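Hypothetical protein, GDSL-like Lipase/Acylhydrolase family protein (Bacteroides uniformis, PDB 4M8K) is probably an ester hydrolase of the GDSL-like lipase/acylhydrolase family, although its natural substrate is not known. Local coordinates at residues Y30-G35 and S81-T86; Q75-N80 and L109-I114. All coordinates share one frame; numbering follows the deposited sequence.

Contact 1. Residues Y30-G35 and S81-T86; sequences YSTFYG and SYSGST. With ACT (acetate ion), chain C.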
# COMPACT_ATOMS: atom_id res chain seq x y z
N TYR A 30 1.88 -1.58 7.50
CA TYR A 30 0.57 -2.23 7.68
C TYR A 30 0.49 -3.54 6.86
O TYR A 30 -0.31 -4.43 7.15
CB TYR A 30 -0.60 -1.32 7.25
CG TYR A 30 -1.12 -0.30 8.25
CD1 TYR A 30 -0.28 0.38 9.10
CD2 TYR A 30 -2.48 0.02 8.28
CE1 TYR A 30 -0.77 1.33 10.00
CE2 TYR A 30 -2.97 0.97 9.15
CZ TYR A 30 -2.11 1.63 10.01
OH TYR A 30 -2.60 2.55 10.94
N SER A 31 1.35 -3.63 5.86
CA SER A 31 1.40 -4.77 4.93
C SER A 31 2.70 -5.57 5.06
O SER A 31 3.03 -6.40 4.19
CB SER A 31 1.18 -4.24 3.51
OG SER A 31 -0.09 -3.61 3.40
N THR A 32 3.46 -5.35 6.14
CA THR A 32 4.71 -6.06 6.36
C THR A 32 4.53 -7.25 7.29
O THR A 32 3.64 -7.26 8.12
CB THR A 32 5.88 -5.22 6.98
OG1 THR A 32 5.56 -4.73 8.30
CG2 THR A 32 6.29 -4.10 6.04
N PHE A 33 5.40 -8.24 7.11
CA PHE A 33 5.65 -9.29 8.11
C PHE A 33 7.04 -9.82 7.84
O PHE A 33 7.38 -10.16 6.68
CB PHE A 33 4.59 -10.44 8.11
CG PHE A 33 4.50 -11.17 9.43
CD1 PHE A 33 5.40 -12.19 9.72
CD2 PHE A 33 3.54 -10.83 10.39
CE1 PHE A 33 5.37 -12.84 10.96
CE2 PHE A 33 3.48 -11.48 11.61
CZ PHE A 33 4.41 -12.48 11.92
N TYR A 34 7.87 -9.83 8.88
CA TYR A 34 9.23 -10.40 8.83
C TYR A 34 9.29 -11.70 8.04
O TYR A 34 8.53 -12.66 8.33
CB TYR A 34 9.75 -10.62 10.27
CG TYR A 34 11.22 -10.89 10.32
CD1 TYR A 34 12.13 -9.90 9.97
CD2 TYR A 34 11.71 -12.16 10.68
CE1 TYR A 34 13.48 -10.14 9.97
CE2 TYR A 34 13.09 -12.40 10.70
CZ TYR A 34 13.96 -11.37 10.35
OH TYR A 34 15.32 -11.55 10.34
N GLY A 35 10.18 -11.76 7.06
CA GLY A 35 10.38 -12.95 6.23
C GLY A 35 9.42 -13.08 5.07
O GLY A 35 9.48 -14.04 4.32
N SER A 81 6.60 -4.32 0.68
CA SER A 81 6.16 -3.47 1.76
C SER A 81 7.34 -3.17 2.65
O SER A 81 8.21 -4.01 2.84
CB SER A 81 4.98 -4.07 2.53
OG SER A 81 3.80 -4.25 1.70
N TYR A 82 7.35 -1.95 3.20
CA TYR A 82 8.50 -1.32 3.81
C TYR A 82 8.04 -0.36 4.91
O TYR A 82 7.44 0.68 4.64
CB TYR A 82 9.29 -0.59 2.74
CG TYR A 82 10.73 -0.16 3.08
CD1 TYR A 82 11.06 0.52 4.26
CD2 TYR A 82 11.76 -0.41 2.18
CE1 TYR A 82 12.38 0.90 4.54
CE2 TYR A 82 13.07 -0.03 2.45
CZ TYR A 82 13.37 0.64 3.63
OH TYR A 82 14.66 1.04 3.87
N SER A 83 8.41 -0.70 6.14
CA SER A 83 8.00 0.06 7.34
C SER A 83 8.42 1.50 7.31
O SER A 83 9.56 1.82 7.05
CB SER A 83 8.64 -0.54 8.60
OG SER A 83 8.11 -1.79 8.84
N GLY A 84 7.49 2.40 7.58
CA GLY A 84 7.82 3.80 7.64
C GLY A 84 7.89 4.45 6.28
O GLY A 84 7.94 5.69 6.18
N SER A 85 7.82 3.66 5.20
CA SER A 85 8.02 4.25 3.86
C SER A 85 6.82 5.11 3.40
O SER A 85 5.65 4.82 3.69
CB SER A 85 8.30 3.21 2.76
OG SER A 85 7.19 2.33 2.59
N THR A 86 7.16 6.22 2.76
CA THR A 86 6.24 7.22 2.28
C THR A 86 5.99 7.08 0.80
O THR A 86 6.79 6.53 0.07
CB THR A 86 6.85 8.64 2.47
OG1 THR A 86 8.20 8.61 2.03
CG2 THR A 86 6.80 9.06 3.92
C ACT C . 4.05 2.58 9.01
O ACT C . 4.48 2.20 10.11
OXT ACT C . 4.73 2.39 8.00
CH3 ACT C . 2.71 3.25 8.87

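Contact 2. Residues Q75-N80 and L109-I114; sequences QLERNN and LGTPDI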
# COMPACT_ATOMS: atom_id res chain seq x y z
N GLN A 75 -2.95 -15.87 -5.60
CA GLN A 75 -1.60 -16.24 -5.34
C GLN A 75 -0.80 -14.97 -5.02
O GLN A 75 -0.96 -13.96 -5.72
CB GLN A 75 -1.20 -16.89 -6.63
CG GLN A 75 0.18 -17.37 -6.80
CD GLN A 75 0.31 -17.93 -8.23
OE1 GLN A 75 1.25 -17.61 -8.93
NE2 GLN A 75 -0.66 -18.78 -8.66
N LEU A 76 0.10 -15.01 -4.03
CA LEU A 76 0.96 -13.87 -3.75
C LEU A 76 2.04 -13.84 -4.79
O LEU A 76 2.67 -14.86 -5.01
CB LEU A 76 1.64 -13.98 -2.36
CG LEU A 76 2.56 -12.80 -2.04
CD1 LEU A 76 1.81 -11.50 -1.90
CD2 LEU A 76 3.36 -13.06 -0.76
N GLU A 77 2.22 -12.71 -5.46
CA GLU A 77 3.33 -12.55 -6.40
C GLU A 77 4.46 -11.85 -5.60
O GLU A 77 5.47 -12.50 -5.26
CB GLU A 77 2.87 -11.77 -7.61
CG GLU A 77 3.96 -11.38 -8.59
CD GLU A 77 4.44 -12.53 -9.47
OE1 GLU A 77 3.96 -13.67 -9.29
OE2 GLU A 77 5.33 -12.31 -10.32
N ARG A 78 4.30 -10.57 -5.25
CA ARG A 78 5.32 -9.91 -4.47
C ARG A 78 4.66 -9.06 -3.42
O ARG A 78 3.78 -8.30 -3.73
CB ARG A 78 6.22 -9.00 -5.31
CG ARG A 78 7.17 -9.72 -6.26
CD ARG A 78 8.19 -10.63 -5.53
NE ARG A 78 9.15 -11.07 -6.54
CZ ARG A 78 10.18 -10.33 -6.99
NH1 ARG A 78 10.47 -9.12 -6.48
NH2 ARG A 78 10.96 -10.82 -7.94
N ASN A 79 5.16 -9.17 -2.19
CA ASN A 79 4.83 -8.21 -1.14
C ASN A 79 5.99 -7.20 -0.91
O ASN A 79 6.86 -7.41 -0.04
CB ASN A 79 4.47 -8.93 0.15
CG ASN A 79 3.93 -7.97 1.20
OD1 ASN A 79 3.77 -6.79 0.93
ND2 ASN A 79 3.79 -8.45 2.44
N ASN A 80 5.97 -6.16 -1.71
CA ASN A 80 6.94 -5.07 -1.57
C ASN A 80 6.42 -4.03 -0.60
O ASN A 80 5.88 -3.00 -0.99
CB ASN A 80 7.25 -4.44 -2.92
CG ASN A 80 8.51 -3.61 -2.90
OD1 ASN A 80 8.88 -3.05 -1.85
ND2 ASN A 80 9.19 -3.53 -4.03
N LEU A 109 7.64 -5.60 -8.53
CA LEU A 109 6.38 -6.19 -8.09
C LEU A 109 6.04 -7.52 -8.77
O LEU A 109 4.90 -8.00 -8.68
CB LEU A 109 5.26 -5.20 -8.39
CG LEU A 109 5.36 -3.86 -7.65
CD1 LEU A 109 4.22 -2.95 -8.08
CD2 LEU A 109 5.29 -4.07 -6.17
N GLY A 110 7.02 -8.07 -9.50
CA GLY A 110 6.84 -9.28 -10.28
C GLY A 110 5.94 -9.06 -11.48
O GLY A 110 5.97 -7.99 -12.10
N THR A 111 5.07 -10.04 -11.75
CA THR A 111 4.11 -9.97 -12.86
C THR A 111 2.69 -10.14 -12.33
O THR A 111 2.06 -11.14 -12.54
CB THR A 111 4.43 -11.06 -13.95
OG1 THR A 111 5.80 -10.93 -14.33
CG2 THR A 111 3.64 -10.84 -15.21
N PRO A 112 2.17 -9.13 -11.65
CA PRO A 112 0.87 -9.23 -11.06
C PRO A 112 -0.25 -8.98 -12.03
O PRO A 112 -0.09 -8.29 -13.03
CB PRO A 112 0.86 -8.12 -10.03
CG PRO A 112 1.76 -7.06 -10.65
CD PRO A 112 2.78 -7.80 -11.43
N ASP A 113 -1.38 -9.62 -11.73
CA ASP A 113 -2.68 -9.31 -12.36
C ASP A 113 -3.43 -8.25 -11.56
O ASP A 113 -4.25 -7.48 -12.10
CB ASP A 113 -3.53 -10.58 -12.39
CG ASP A 113 -2.85 -11.69 -13.08
OD1 ASP A 113 -2.65 -11.50 -14.27
OD2 ASP A 113 -2.53 -12.75 -12.49
N ILE A 114 -3.17 -8.26 -10.24
CA ILE A 114 -3.79 -7.33 -9.30
C ILE A 114 -2.69 -6.67 -8.51
O ILE A 114 -1.79 -7.34 -7.94
CB ILE A 114 -4.81 -8.05 -8.37
CG1 ILE A 114 -6.00 -8.59 -9.17
CG2 ILE A 114 -5.34 -7.10 -7.30
CD1 ILE A 114 -6.82 -9.62 -8.41

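Contact 1. Residues Y30-G35 and S81-T86
Thr32 lays its methyl group against the backbone of the partner segment: CG2 of Thr32 lies 3.7 Å from both Ser81 C and Tyr82 N, where strand 75-81 gives way to a loop. The two serines beside it sit alongside each other, with CB of Ser31 3.2 Å from OG of Ser81, and CB of Ser81 3.5 Å from the carbonyl O of Ser31. Thr32 splits its branches. With OG1 placed between the backbone N and the carbonyl carbon (chi1 63°), CG2 faces the contact while OG1 bonds to Ser29 O and Trp45 N. The other hydroxyls are likewise engaged outside this interface, Ser31 OG with Trp64 and Ser81 OG with Asn79, so packing rather than polar pairing joins the segments.

Beyond this seam, residues 82-85 form a type II beta turn. Tyr82 O accepts from both Ser85 N (3.1 Å) and Ser85 OG (2.6 Å), and the positive phi of Gly84 suits its third position. The turn presents Gly84 N to an acetate ion, with 2.8 Å between Gly84 N and acetate OXT and an N-H...O angle of 154°. On the Tyr30 side, the acetate CH3 comes within 4.1 Å of ring atom CE1 at an oblique approach.

Ser29, Asn122 and His205 also bind the acetate, a set that with Gly84 matches the Ser-Gly-Asn-His quartet of the SGNH hydrolases. By family analogy, Ser29 is probably the nucleophile, while Gly84 N and Asn122 are consistent with an oxyanion hole; the acetate, probably from the crystallisation liquor, may mimic a substrate's acyl group.

Contact 2. Residues Q75-N80 and L109-I114
The backbones of 75-80 and 109-114 come nearest at Arg78 and Leu109, CA to CA 5.3 Å, and a psi of -70° at Glu77 breaks the usual alternation, so that Glu77 and Arg78 both point toward the loop. CG of Glu77 is anti to the backbone N (chi1 173°) and the chain then bends at chi2 (76°), bringing its carboxylate against the chain at Gly110. There Thr111 N donates an almost straight bond to Glu77 OE2, 2.7 Å long, arriving from above the carboxylate plane. The same Glu77 OE2 rests 3.4 Å from Gly110 CA, where any CB would collide with it.

The loop is the last part of a crossover from edge strand 75-81 to strand 114-118, passing strand 22-27, which lies between them in the parallel sheet of this SGNH-type alpha/beta fold; Leu109 O bonds to Ser24 OG on that intervening strand. With an alanine in place of Glu77, Thr111 N is likely to lose its acceptor, and a gap to open beside Gly110. Arg78 contributes its aliphatic part, CG standing 3.5 Å from Leu109 C, while NH1 reaches Asn108. Farther along, Leu109 CD2 meets Asn80 CB at 3.8 Å, and the Asn80 amide bonds to Asn42 and Asn108.

Overall arrangement
The four segments alternate along the chain: 30-35, 75-80, 81-86, 109-114. Strand 75-81 is common to both contacts, since 75-80 runs straight into 81-86. Their centres lie 15 Å apart, contact 2 beside the body of this edge strand and contact 1 just past its C-terminal end, where loops following two neighbouring parallel strands, 22-27 and 75-81, meet. A probable hydrogen bond of 2.8 Å from Asn79 ND2 to Ser31 O ties the two directly. The arrangement illustrates a rule of parallel alpha/beta proteins: the sheet and its crossovers form the framework, here contact 2, while loops at the C-terminal strand ends build the active site; contact 1 joins two of the loops that line the presumed site.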